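Local coordinates for DisA protein (Sorangium cellulosum, PDB 6CCA) that probably installs gem-dimethyl groups on a growing polyketide, acting as a carbon methyltransferase of the disorazol assembly line, at residues F384-L390 against N403-S409; D301-N307 against W331-M337; A82-A88 against D123-E129; P153-L157 against D186-L191. All coordinates share one frame; numbering follows the deposited sequence.

Contact 1 of 4, residues F384-L390 against N403-S409; sequences FRRVAPL and NVILAES
E408 reaches out to two successive arginines across from it, R385 on the neighbouring strand and R386 at the corner that follows, and its OE1 accepts from both. Its chain runs fully extended, CG anti to the backbone N (chi1 175°), which carries the carboxylate out to the guanidinium groups. The two approach it differently. R386 lies alongside the glutamate, pointing the same way, and its NH1 meets the syn lone pair of E408 OE1 at 2.8 Å. R385 comes across it, the guanidinium plane almost perpendicular to the carboxylate (89°). E408 OE1 sits at the edge of the R385 guanidinium, in its plane, while R385 NH2, 3.3 Å from E408 OE1, arrives from above the carboxylate plane. R385 NE adds a weak bond to the same oxygen.

Between R385–E408 and A388–L406, both antiparallel hydrogen-bonded pairs, the register slips by one residue, a beta bulge; beyond it A388 N is 2.7 Å from L406 O. On the face that carries F384, the F384 ring is set obliquely to its neighbours, with CD2 3.7 Å from A407 CB, and P389 CB rests 4.0 Å from I405 CG1; helix 372-381 packs over this side. At the far end N403 ND2 donates in plane to a lone pair of L390 O (2.8 Å), and bonds S372 OG as well.

E408 OE2 is held by L34 N, near the start of helix 34-41. With two guanidinium groups on one oxygen and a helix end by the other, the buried carboxylate is probably kept ionised, offsetting part of the charge of the two arginines.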
# COMPACT_ATOMS: atom_id res chain seq x y z
N PHE A 384 -18.55 2.97 9.36
CA PHE A 384 -18.82 3.25 8.01
C PHE A 384 -19.91 2.30 7.53
O PHE A 384 -20.00 1.21 8.10
CB PHE A 384 -17.53 3.05 7.14
CG PHE A 384 -16.46 4.06 7.41
CD1 PHE A 384 -15.55 3.88 8.46
CD2 PHE A 384 -16.29 5.20 6.60
CE1 PHE A 384 -14.53 4.81 8.72
CE2 PHE A 384 -15.26 6.12 6.86
CZ PHE A 384 -14.37 5.93 7.92
N ARG A 385 -20.63 2.68 6.49
CA ARG A 385 -21.66 1.87 5.82
C ARG A 385 -21.41 1.71 4.33
O ARG A 385 -20.59 2.37 3.78
CB ARG A 385 -23.03 2.52 5.96
CG ARG A 385 -23.18 3.34 7.19
CD ARG A 385 -24.53 3.95 7.35
NE ARG A 385 -24.59 5.15 6.54
CZ ARG A 385 -25.11 6.28 6.93
NH1 ARG A 385 -25.58 6.39 8.15
NH2 ARG A 385 -25.17 7.28 6.09
N ARG A 386 -22.17 0.83 3.70
CA ARG A 386 -22.06 0.58 2.29
C ARG A 386 -20.63 0.20 1.92
O ARG A 386 -20.23 0.40 0.83
CB ARG A 386 -22.46 1.81 1.49
CG ARG A 386 -23.84 1.83 0.91
CD ARG A 386 -24.59 2.94 1.63
NE ARG A 386 -25.58 2.37 2.43
CZ ARG A 386 -26.38 2.97 3.28
NH1 ARG A 386 -26.32 4.26 3.56
NH2 ARG A 386 -27.25 2.23 3.86
N VAL A 387 -19.91 -0.33 2.88
CA VAL A 387 -18.52 -0.63 2.66
C VAL A 387 -18.36 -1.57 1.48
O VAL A 387 -18.97 -2.60 1.43
CB VAL A 387 -17.81 -1.14 3.90
CG1 VAL A 387 -16.36 -1.33 3.59
CG2 VAL A 387 -17.96 -0.18 5.04
N ALA A 388 -17.58 -1.14 0.50
CA ALA A 388 -17.45 -1.84 -0.77
C ALA A 388 -16.02 -2.04 -1.24
O ALA A 388 -15.46 -1.19 -1.95
CB ALA A 388 -18.27 -1.15 -1.84
N PRO A 389 -15.41 -3.18 -0.86
CA PRO A 389 -14.23 -3.60 -1.54
C PRO A 389 -14.69 -4.00 -2.92
O PRO A 389 -15.70 -4.76 -3.05
CB PRO A 389 -13.75 -4.79 -0.73
CG PRO A 389 -14.53 -4.79 0.52
CD PRO A 389 -15.82 -4.09 0.20
N LEU A 390 -14.07 -3.47 -3.94
CA LEU A 390 -14.56 -3.72 -5.30
C LEU A 390 -14.31 -5.21 -5.66
O LEU A 390 -13.48 -5.87 -5.05
CB LEU A 390 -13.97 -2.75 -6.27
CG LEU A 390 -14.41 -1.31 -6.05
CD1 LEU A 390 -13.70 -0.42 -7.02
CD2 LEU A 390 -15.94 -1.21 -6.19
N ASN A 403 -6.67 -4.11 -3.78
CA ASN A 403 -8.05 -3.67 -4.03
C ASN A 403 -8.27 -2.19 -3.78
O ASN A 403 -7.45 -1.54 -3.05
CB ASN A 403 -9.03 -4.54 -3.24
CG ASN A 403 -10.40 -4.64 -3.95
OD1 ASN A 403 -10.59 -4.11 -5.05
ND2 ASN A 403 -11.35 -5.30 -3.29
N VAL A 404 -9.30 -1.64 -4.41
CA VAL A 404 -9.86 -0.35 -4.00
C VAL A 404 -11.12 -0.62 -3.14
O VAL A 404 -11.98 -1.49 -3.47
CB VAL A 404 -10.13 0.52 -5.18
CG1 VAL A 404 -11.06 1.68 -4.83
CG2 VAL A 404 -8.82 1.05 -5.75
N ILE A 405 -11.20 0.07 -2.03
CA ILE A 405 -12.25 -0.09 -1.01
C ILE A 405 -12.90 1.24 -0.77
O ILE A 405 -12.21 2.21 -0.52
CB ILE A 405 -11.73 -0.70 0.30
CG1 ILE A 405 -10.97 -2.03 0.03
CG2 ILE A 405 -12.90 -0.94 1.27
CD1 ILE A 405 -9.57 -1.98 0.45
N LEU A 406 -14.21 1.30 -0.93
CA LEU A 406 -15.02 2.52 -0.71
C LEU A 406 -15.87 2.36 0.54
O LEU A 406 -16.35 1.26 0.83
CB LEU A 406 -15.95 2.79 -1.90
CG LEU A 406 -15.28 2.71 -3.29
CD1 LEU A 406 -16.31 2.82 -4.39
CD2 LEU A 406 -14.27 3.76 -3.46
N ALA A 407 -16.00 3.42 1.32
CA ALA A 407 -16.78 3.35 2.55
C ALA A 407 -17.43 4.73 2.83
O ALA A 407 -16.82 5.76 2.53
CB ALA A 407 -15.87 3.01 3.67
N GLU A 408 -18.66 4.70 3.34
CA GLU A 408 -19.45 5.92 3.59
C GLU A 408 -19.50 6.16 5.08
O GLU A 408 -19.85 5.29 5.91
CB GLU A 408 -20.85 5.70 3.01
CG GLU A 408 -21.87 6.79 3.27
CD GLU A 408 -23.19 6.42 2.63
OE1 GLU A 408 -23.99 5.87 3.37
OE2 GLU A 408 -23.40 6.69 1.40
N SER A 409 -19.14 7.36 5.46
CA SER A 409 -19.09 7.67 6.87
C SER A 409 -20.50 7.95 7.38
O SER A 409 -21.26 8.64 6.72
CB SER A 409 -18.29 8.94 7.12
OG SER A 409 -18.28 9.18 8.51

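Contact 2 of 4, residues D301-N307 against W331-M337; sequences DVVLGAN and WLVLNEM
N307 curls over the end of the strand carrying N335, E336 and M337. Its CB stands 3.8 Å from N335 O. CG, turned beside its own backbone N (chi1 -76°), comes closer, 3.3 Å from the same N335 O. From there the amide splits. N307 ND2 lies 3.6 Å from N335 CG, the two amide planes inclined at 53°, while N335 OD1 is itself bonded to Q402. N307 OD1 points the other way, resting 3.4 Å from M337 CG. A water donates a hydrogen bond to N307 OD1 at 2.8 Å. That water also donates to E336 OE1 and accepts from M337 N, so it ties three residues together; E336 OE2 has H310 as a further partner. Behind this end the strands run parallel, in the same direction to within 13°, and helix 315-325 lies between them in sequence: a beta-alpha-beta unit of the central sheet, consistent with the Rossmann-like methyltransferase fold. Backbone bonds alternate between the strands from D301 O–W331 N to G305 O–N335 N, V333 N meeting V303 O at 2.9 Å. On the face toward helix 196-216, V302 CG1 touches V333 CG2 at 4.0 Å, and W331 sets its indole edge-to-face with F212.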
# COMPACT_ATOMS: atom_id res chain seq x y z
N ASP A 301 -15.44 16.19 1.82
CA ASP A 301 -16.43 15.32 1.21
C ASP A 301 -15.83 13.94 1.00
O ASP A 301 -16.55 12.93 1.01
CB ASP A 301 -16.83 15.91 -0.11
CG ASP A 301 -17.58 17.24 0.07
OD1 ASP A 301 -18.81 17.17 0.33
OD2 ASP A 301 -16.93 18.29 0.11
N VAL A 302 -14.53 13.89 0.70
CA VAL A 302 -13.82 12.61 0.37
C VAL A 302 -12.45 12.69 0.98
O VAL A 302 -11.80 13.74 0.93
CB VAL A 302 -13.65 12.40 -1.18
CG1 VAL A 302 -12.95 11.08 -1.50
CG2 VAL A 302 -14.96 12.46 -1.90
N VAL A 303 -12.03 11.58 1.58
CA VAL A 303 -10.66 11.36 1.92
C VAL A 303 -10.11 10.21 1.09
O VAL A 303 -10.69 9.11 1.12
CB VAL A 303 -10.48 11.06 3.38
CG1 VAL A 303 -9.04 10.77 3.72
CG2 VAL A 303 -10.89 12.23 4.23
N LEU A 304 -8.99 10.44 0.41
CA LEU A 304 -8.30 9.43 -0.41
C LEU A 304 -7.00 9.03 0.25
O LEU A 304 -6.19 9.89 0.68
CB LEU A 304 -7.96 10.04 -1.79
CG LEU A 304 -6.97 9.24 -2.63
CD1 LEU A 304 -7.64 7.92 -3.02
CD2 LEU A 304 -6.64 10.03 -3.86
N GLY A 305 -6.77 7.72 0.37
CA GLY A 305 -5.52 7.17 0.92
C GLY A 305 -5.01 6.11 -0.01
O GLY A 305 -5.59 5.01 -0.05
N ALA A 306 -3.95 6.40 -0.73
CA ALA A 306 -3.45 5.47 -1.70
C ALA A 306 -2.25 4.83 -1.15
O ALA A 306 -1.15 5.43 -1.21
CB ALA A 306 -3.12 6.23 -2.99
N ASN A 307 -2.44 3.64 -0.55
CA ASN A 307 -1.39 2.76 -0.06
C ASN A 307 -0.62 3.37 1.12
O ASN A 307 0.59 3.23 1.18
CB ASN A 307 -0.44 2.23 -1.18
CG ASN A 307 -1.11 1.11 -2.02
OD1 ASN A 307 -1.37 0.04 -1.53
ND2 ASN A 307 -1.41 1.40 -3.33
N TRP A 331 -17.07 10.08 1.74
CA TRP A 331 -16.41 8.77 1.42
C TRP A 331 -14.95 8.71 1.82
O TRP A 331 -14.20 9.71 1.69
CB TRP A 331 -16.47 8.53 -0.08
CG TRP A 331 -17.82 8.39 -0.73
CD1 TRP A 331 -19.03 8.59 -0.18
CD2 TRP A 331 -18.02 8.15 -2.11
NE1 TRP A 331 -20.01 8.38 -1.14
CE2 TRP A 331 -19.41 8.16 -2.34
CE3 TRP A 331 -17.14 7.92 -3.19
CZ2 TRP A 331 -19.95 7.91 -3.60
CZ3 TRP A 331 -17.67 7.70 -4.47
CH2 TRP A 331 -19.10 7.67 -4.66
N LEU A 332 -14.54 7.54 2.31
CA LEU A 332 -13.15 7.14 2.35
C LEU A 332 -12.87 6.23 1.16
O LEU A 332 -13.65 5.30 0.90
CB LEU A 332 -12.89 6.42 3.64
CG LEU A 332 -11.52 5.79 3.79
CD1 LEU A 332 -10.42 6.87 3.75
CD2 LEU A 332 -11.40 5.01 5.10
N VAL A 333 -11.86 6.58 0.38
CA VAL A 333 -11.46 5.78 -0.78
C VAL A 333 -10.05 5.29 -0.49
O VAL A 333 -9.08 6.10 -0.28
CB VAL A 333 -11.47 6.63 -2.05
CG1 VAL A 333 -10.98 5.78 -3.22
CG2 VAL A 333 -12.87 7.19 -2.27
N LEU A 334 -9.92 3.97 -0.38
CA LEU A 334 -8.62 3.34 -0.14
C LEU A 334 -8.15 2.57 -1.37
O LEU A 334 -8.96 1.86 -2.01
CB LEU A 334 -8.71 2.36 1.04
CG LEU A 334 -9.14 2.85 2.39
CD1 LEU A 334 -9.39 1.72 3.38
CD2 LEU A 334 -8.09 3.81 2.93
N ASN A 335 -6.85 2.69 -1.66
CA ASN A 335 -6.15 1.76 -2.53
C ASN A 335 -5.11 1.09 -1.67
O ASN A 335 -4.21 1.79 -1.10
CB ASN A 335 -5.51 2.54 -3.65
CG ASN A 335 -4.77 1.64 -4.65
OD1 ASN A 335 -4.71 0.42 -4.49
ND2 ASN A 335 -4.30 2.26 -5.74
N GLU A 336 -5.26 -0.20 -1.47
CA GLU A 336 -4.47 -0.94 -0.52
C GLU A 336 -4.00 -2.31 -1.05
O GLU A 336 -4.68 -2.97 -1.82
CB GLU A 336 -5.26 -1.22 0.80
CG GLU A 336 -5.27 -0.05 1.78
CD GLU A 336 -3.91 0.12 2.48
OE1 GLU A 336 -3.20 -0.86 2.75
OE2 GLU A 336 -3.54 1.25 2.78
N MET A 337 -2.84 -2.75 -0.57
CA MET A 337 -2.37 -4.08 -0.87
C MET A 337 -3.05 -4.99 0.18
O MET A 337 -3.03 -4.65 1.38
CB MET A 337 -0.81 -4.16 -0.80
CG MET A 337 -0.17 -3.13 -1.72
SD MET A 337 -0.46 -3.52 -3.49
CE MET A 337 0.29 -2.03 -4.16
O HOH W 1 -4.31 3.61 2.21
O HOH W 2 -0.96 -1.07 0.98

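Contact 3 of 4, residues A82-A88 against D123-E129; sequences AGSAESA and DRLFTSE
S87 and D123 make the firm end of this contact: S87 OG donates to the syn lone pair of D123 OD2 at 2.8 Å, and A88 N bonds D123 O. S87 is the N-cap of the helix that follows, its OG also accepting from T90 N, and D123 OD1 accepts from A89 N, so the aspartate, in the loop before strand 124-127, also meets the first turn of that helix. D123 CG is anti to the backbone N (chi1 177°), which turns the carboxylate toward the helix start. Just inside, L125 CD1 presses on A88 at 3.6 Å from CA and 3.8 Å from CB, and backbone bonds pair E86 with L125.

T127 grips the other end. Its OG1 receives S84 N at 3.0 Å, with a nearly straight N-H (166°), and is bonded to R81 O too; T127 O holds G83 N at 2.8 Å.

The remaining face is looser and borders solvent. A85 CB lies over one face of the R124 guanidinium, 3.4 Å from NH1 but offset toward its rim, and meets the F126 ring at its edge, 4.2 Å from CD1. The ring's far end passes obliquely by G83. A85 and R124 are exposed here and F126 partly so, and no polar bond fixes the R124 side chain to this partner strand.

Strand 85-87 is one edge of a three-stranded antiparallel sheet, with 124-127 in the middle and 118-121 at the other edge. L125 and A88 both turn to L109 of helix 102-114, and the strand-helix-helix-strand-strand order is consistent with a winged-helix unit.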
# COMPACT_ATOMS: atom_id res chain seq x y z
N ALA A 82 21.79 -28.55 2.30
CA ALA A 82 20.79 -29.46 2.91
C ALA A 82 21.32 -30.26 4.14
O ALA A 82 22.46 -30.69 4.10
CB ALA A 82 20.27 -30.37 1.86
N GLY A 83 20.53 -30.36 5.25
CA GLY A 83 20.80 -31.23 6.44
C GLY A 83 21.54 -30.58 7.58
O GLY A 83 22.11 -31.23 8.47
N SER A 84 21.59 -29.28 7.56
CA SER A 84 22.31 -28.57 8.54
C SER A 84 21.23 -27.95 9.51
O SER A 84 20.05 -27.74 9.09
CB SER A 84 23.22 -27.59 7.82
OG SER A 84 23.26 -26.43 8.54
N ALA A 85 21.60 -27.72 10.78
CA ALA A 85 20.66 -27.21 11.76
C ALA A 85 21.28 -26.01 12.40
O ALA A 85 22.49 -25.95 12.60
CB ALA A 85 20.29 -28.29 12.77
N GLU A 86 20.45 -25.03 12.68
CA GLU A 86 20.92 -23.77 13.27
C GLU A 86 19.94 -23.39 14.36
O GLU A 86 18.79 -23.81 14.35
CB GLU A 86 20.87 -22.62 12.25
CG GLU A 86 21.63 -22.81 10.93
CD GLU A 86 23.10 -22.53 11.09
OE1 GLU A 86 23.45 -21.89 12.11
OE2 GLU A 86 23.88 -22.98 10.21
N SER A 87 20.42 -22.63 15.31
CA SER A 87 19.56 -21.89 16.17
C SER A 87 19.25 -20.55 15.47
O SER A 87 20.16 -19.78 15.20
CB SER A 87 20.26 -21.62 17.49
OG SER A 87 19.77 -20.43 18.09
N ALA A 88 17.96 -20.27 15.28
CA ALA A 88 17.46 -18.96 14.86
C ALA A 88 18.06 -17.82 15.66
O ALA A 88 18.53 -16.83 15.07
CB ALA A 88 15.94 -18.92 14.94
N ASP A 123 13.05 -22.79 18.10
CA ASP A 123 14.25 -22.10 17.70
C ASP A 123 15.08 -22.87 16.71
O ASP A 123 16.07 -22.39 16.25
CB ASP A 123 15.10 -21.81 18.94
CG ASP A 123 16.40 -21.16 18.63
OD1 ASP A 123 16.44 -19.98 18.31
OD2 ASP A 123 17.41 -21.82 18.75
N ARG A 124 14.68 -24.08 16.40
CA ARG A 124 15.48 -24.95 15.58
C ARG A 124 15.14 -24.97 14.10
O ARG A 124 14.07 -25.33 13.70
CB ARG A 124 15.50 -26.37 16.12
CG ARG A 124 16.37 -27.26 15.29
CD ARG A 124 16.78 -28.51 16.01
NE ARG A 124 16.80 -29.59 15.04
CZ ARG A 124 17.85 -30.30 14.70
NH1 ARG A 124 19.01 -30.14 15.31
NH2 ARG A 124 17.70 -31.21 13.78
N LEU A 125 16.15 -24.63 13.32
CA LEU A 125 16.06 -24.54 11.89
C LEU A 125 16.80 -25.68 11.24
O LEU A 125 17.90 -25.94 11.58
CB LEU A 125 16.67 -23.22 11.44
CG LEU A 125 16.16 -22.00 12.16
CD1 LEU A 125 16.89 -20.75 11.75
CD2 LEU A 125 14.67 -21.84 12.02
N PHE A 126 16.18 -26.34 10.30
CA PHE A 126 16.78 -27.46 9.63
C PHE A 126 16.61 -27.23 8.14
O PHE A 126 15.47 -27.08 7.65
CB PHE A 126 16.07 -28.76 10.01
CG PHE A 126 16.76 -29.99 9.47
CD1 PHE A 126 18.01 -30.34 9.93
CD2 PHE A 126 16.16 -30.77 8.50
CE1 PHE A 126 18.65 -31.48 9.42
CE2 PHE A 126 16.80 -31.86 7.97
CZ PHE A 126 18.01 -32.25 8.46
N THR A 127 17.72 -27.27 7.40
CA THR A 127 17.61 -27.13 5.94
C THR A 127 17.21 -28.42 5.34
O THR A 127 17.87 -29.48 5.56
CB THR A 127 18.92 -26.66 5.24
OG1 THR A 127 20.06 -27.41 5.71
CG2 THR A 127 19.23 -25.30 5.59
N SER A 128 16.21 -28.33 4.50
CA SER A 128 15.69 -29.44 3.79
C SER A 128 16.46 -29.77 2.55
O SER A 128 17.35 -29.02 2.13
CB SER A 128 14.26 -29.17 3.35
OG SER A 128 14.15 -28.50 2.08
N GLU A 129 16.06 -30.90 1.98
CA GLU A 129 16.52 -31.42 0.70
C GLU A 129 16.37 -30.50 -0.49
O GLU A 129 17.12 -30.65 -1.44
CB GLU A 129 15.80 -32.75 0.37
CG GLU A 129 16.38 -33.92 1.16
CD GLU A 129 17.90 -34.03 1.02
OE1 GLU A 129 18.36 -34.49 -0.06
OE2 GLU A 129 18.65 -33.67 1.97

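Contact 4 of 4, residues P153-L157 against D186-L191; sequences PYVRL and DLMGPL
The phenol oxygen of Y154 is gripped twice, by N195 OD1 and by a water that donates to Y154 OH at 3.1 Å; the same water donates to L191 O at 3.0 Å. N195 ND2 also bonds L191 O, so one asparagine and one water bridge the tyrosine to the end of the other segment. A second water does likewise farther along, donating to P153 O and, at 2.7 Å, to L187 O. No direct hydrogen bond crosses the contact, and these waters carry its polar links.

The apolar part is built on L191 and L157. L191 lies over one face of the Y154 ring, CG 4.1 Å from Y154 CE2, and its CD1 also touches P153 O. The L157 side chain meets that of L191 at about a right angle, CD2 to CD2 at 3.7 Å. With CG anti to the backbone N (chi1 176°), L157 extends toward the other segment and its two methyls part there: CD2 also touches M188 SD at 3.8 Å, while CD1 faces L187 CD1 at 4.0 Å. P153 and P190 rub at their CB atoms.

On the exposed side the R156 guanidinium bends back over L187, whose CD2 lies against one face, 3.6 Å from R156 CZ; D186 O is at its edge, in plane.

F58 and F343 meet the Y154 ring edge-to-face. The contact packs helix 152-163 against the chain leading into the short helix 189-192, with leucines between the backbones and the prolines and R156 at the margin, in the helical part of the protein beside the methyltransferase sheet.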
# COMPACT_ATOMS: atom_id res chain seq x y z
N PRO A 153 8.93 -4.10 -13.25
CA PRO A 153 9.45 -3.14 -12.27
C PRO A 153 9.58 -3.68 -10.86
O PRO A 153 10.44 -3.24 -10.11
CB PRO A 153 8.44 -2.00 -12.30
CG PRO A 153 7.22 -2.62 -12.92
CD PRO A 153 7.69 -3.63 -13.88
N TYR A 154 8.76 -4.70 -10.55
CA TYR A 154 8.85 -5.40 -9.27
C TYR A 154 10.15 -6.24 -9.24
O TYR A 154 10.87 -6.23 -8.24
CB TYR A 154 7.63 -6.29 -9.05
CG TYR A 154 6.31 -5.52 -9.12
CD1 TYR A 154 5.73 -5.22 -10.35
CD2 TYR A 154 5.67 -5.12 -8.00
CE1 TYR A 154 4.61 -4.48 -10.46
CE2 TYR A 154 4.50 -4.34 -8.08
CZ TYR A 154 3.96 -4.04 -9.31
OH TYR A 154 2.78 -3.30 -9.51
N VAL A 155 10.44 -6.92 -10.34
CA VAL A 155 11.65 -7.74 -10.47
C VAL A 155 12.88 -6.84 -10.31
O VAL A 155 13.81 -7.11 -9.54
CB VAL A 155 11.69 -8.49 -11.81
CG1 VAL A 155 13.02 -9.17 -12.03
CG2 VAL A 155 10.57 -9.54 -11.83
N ARG A 156 12.86 -5.73 -11.04
CA ARG A 156 13.92 -4.74 -10.97
C ARG A 156 14.18 -4.29 -9.54
O ARG A 156 15.31 -4.32 -9.06
CB ARG A 156 13.59 -3.53 -11.85
CG ARG A 156 13.94 -3.71 -13.31
CD ARG A 156 13.89 -2.38 -14.06
NE ARG A 156 14.89 -1.44 -13.56
CZ ARG A 156 14.60 -0.32 -12.91
NH1 ARG A 156 13.33 0.00 -12.67
NH2 ARG A 156 15.57 0.48 -12.49
N LEU A 157 13.12 -3.87 -8.84
CA LEU A 157 13.26 -3.42 -7.47
C LEU A 157 13.84 -4.55 -6.56
O LEU A 157 14.66 -4.29 -5.70
CB LEU A 157 11.90 -2.97 -6.93
CG LEU A 157 11.97 -2.57 -5.45
CD1 LEU A 157 13.02 -1.49 -5.26
CD2 LEU A 157 10.62 -2.07 -4.91
N ASP A 186 13.75 6.37 -9.68
CA ASP A 186 14.05 5.45 -10.77
C ASP A 186 13.48 4.04 -10.57
O ASP A 186 13.16 3.32 -11.55
CB ASP A 186 15.58 5.36 -10.93
CG ASP A 186 16.21 6.70 -11.37
OD1 ASP A 186 15.48 7.72 -11.45
OD2 ASP A 186 17.42 6.67 -11.63
N LEU A 187 13.47 3.61 -9.32
CA LEU A 187 12.95 2.25 -8.99
C LEU A 187 11.53 2.26 -8.49
O LEU A 187 10.76 1.33 -8.79
CB LEU A 187 13.79 1.59 -7.89
CG LEU A 187 15.19 1.16 -8.29
CD1 LEU A 187 15.90 0.56 -7.07
CD2 LEU A 187 15.16 0.13 -9.40
N MET A 188 11.19 3.24 -7.63
CA MET A 188 9.82 3.27 -7.05
C MET A 188 8.77 3.81 -8.00
O MET A 188 7.62 3.36 -8.02
CB MET A 188 9.78 4.01 -5.71
CG MET A 188 10.41 3.27 -4.54
SD MET A 188 9.85 1.55 -4.23
CE MET A 188 9.85 1.60 -2.44
N GLY A 189 9.18 4.74 -8.84
CA GLY A 189 8.26 5.44 -9.72
C GLY A 189 7.54 4.43 -10.59
O GLY A 189 6.30 4.40 -10.60
N PRO A 190 8.30 3.58 -11.29
CA PRO A 190 7.68 2.60 -12.17
C PRO A 190 6.78 1.56 -11.48
O PRO A 190 6.08 0.80 -12.19
CB PRO A 190 8.87 1.92 -12.86
CG PRO A 190 10.01 2.91 -12.73
CD PRO A 190 9.78 3.63 -11.46
N LEU A 191 6.83 1.49 -10.17
CA LEU A 191 6.01 0.57 -9.40
C LEU A 191 4.61 1.12 -9.21
O LEU A 191 3.66 0.42 -9.28
CB LEU A 191 6.59 0.37 -8.03
CG LEU A 191 6.90 -1.01 -7.53
CD1 LEU A 191 8.01 -1.58 -8.34
CD2 LEU A 191 7.33 -0.90 -6.09
O HOH W 3 11.23 -0.64 -10.54
O HOH W 4 2.46 -1.37 -7.16

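How the contacts relate
From the N terminus, contact 3 comes first, closing a loop of 34 residues that is mostly helix and lies far out from the centre of the molecule. Contact 4 follows with a 28-residue loop, then contact 2 across the helix 315-325 connection, and last contact 1 over a short 12-residue loop. All four are in series: none nests in or crosses another. Contacts 1 and 2 touch directly, since strands 402-409 and 330-337 are neighbours in one mixed sheet and I405 N lies 2.9 Å from L334 O. Contact 4, nearest atoms about 6 Å from contact 2, belongs to the helical region beside that sheet, while contact 3 stays at least about 24 Å, between nearest atoms, from every other.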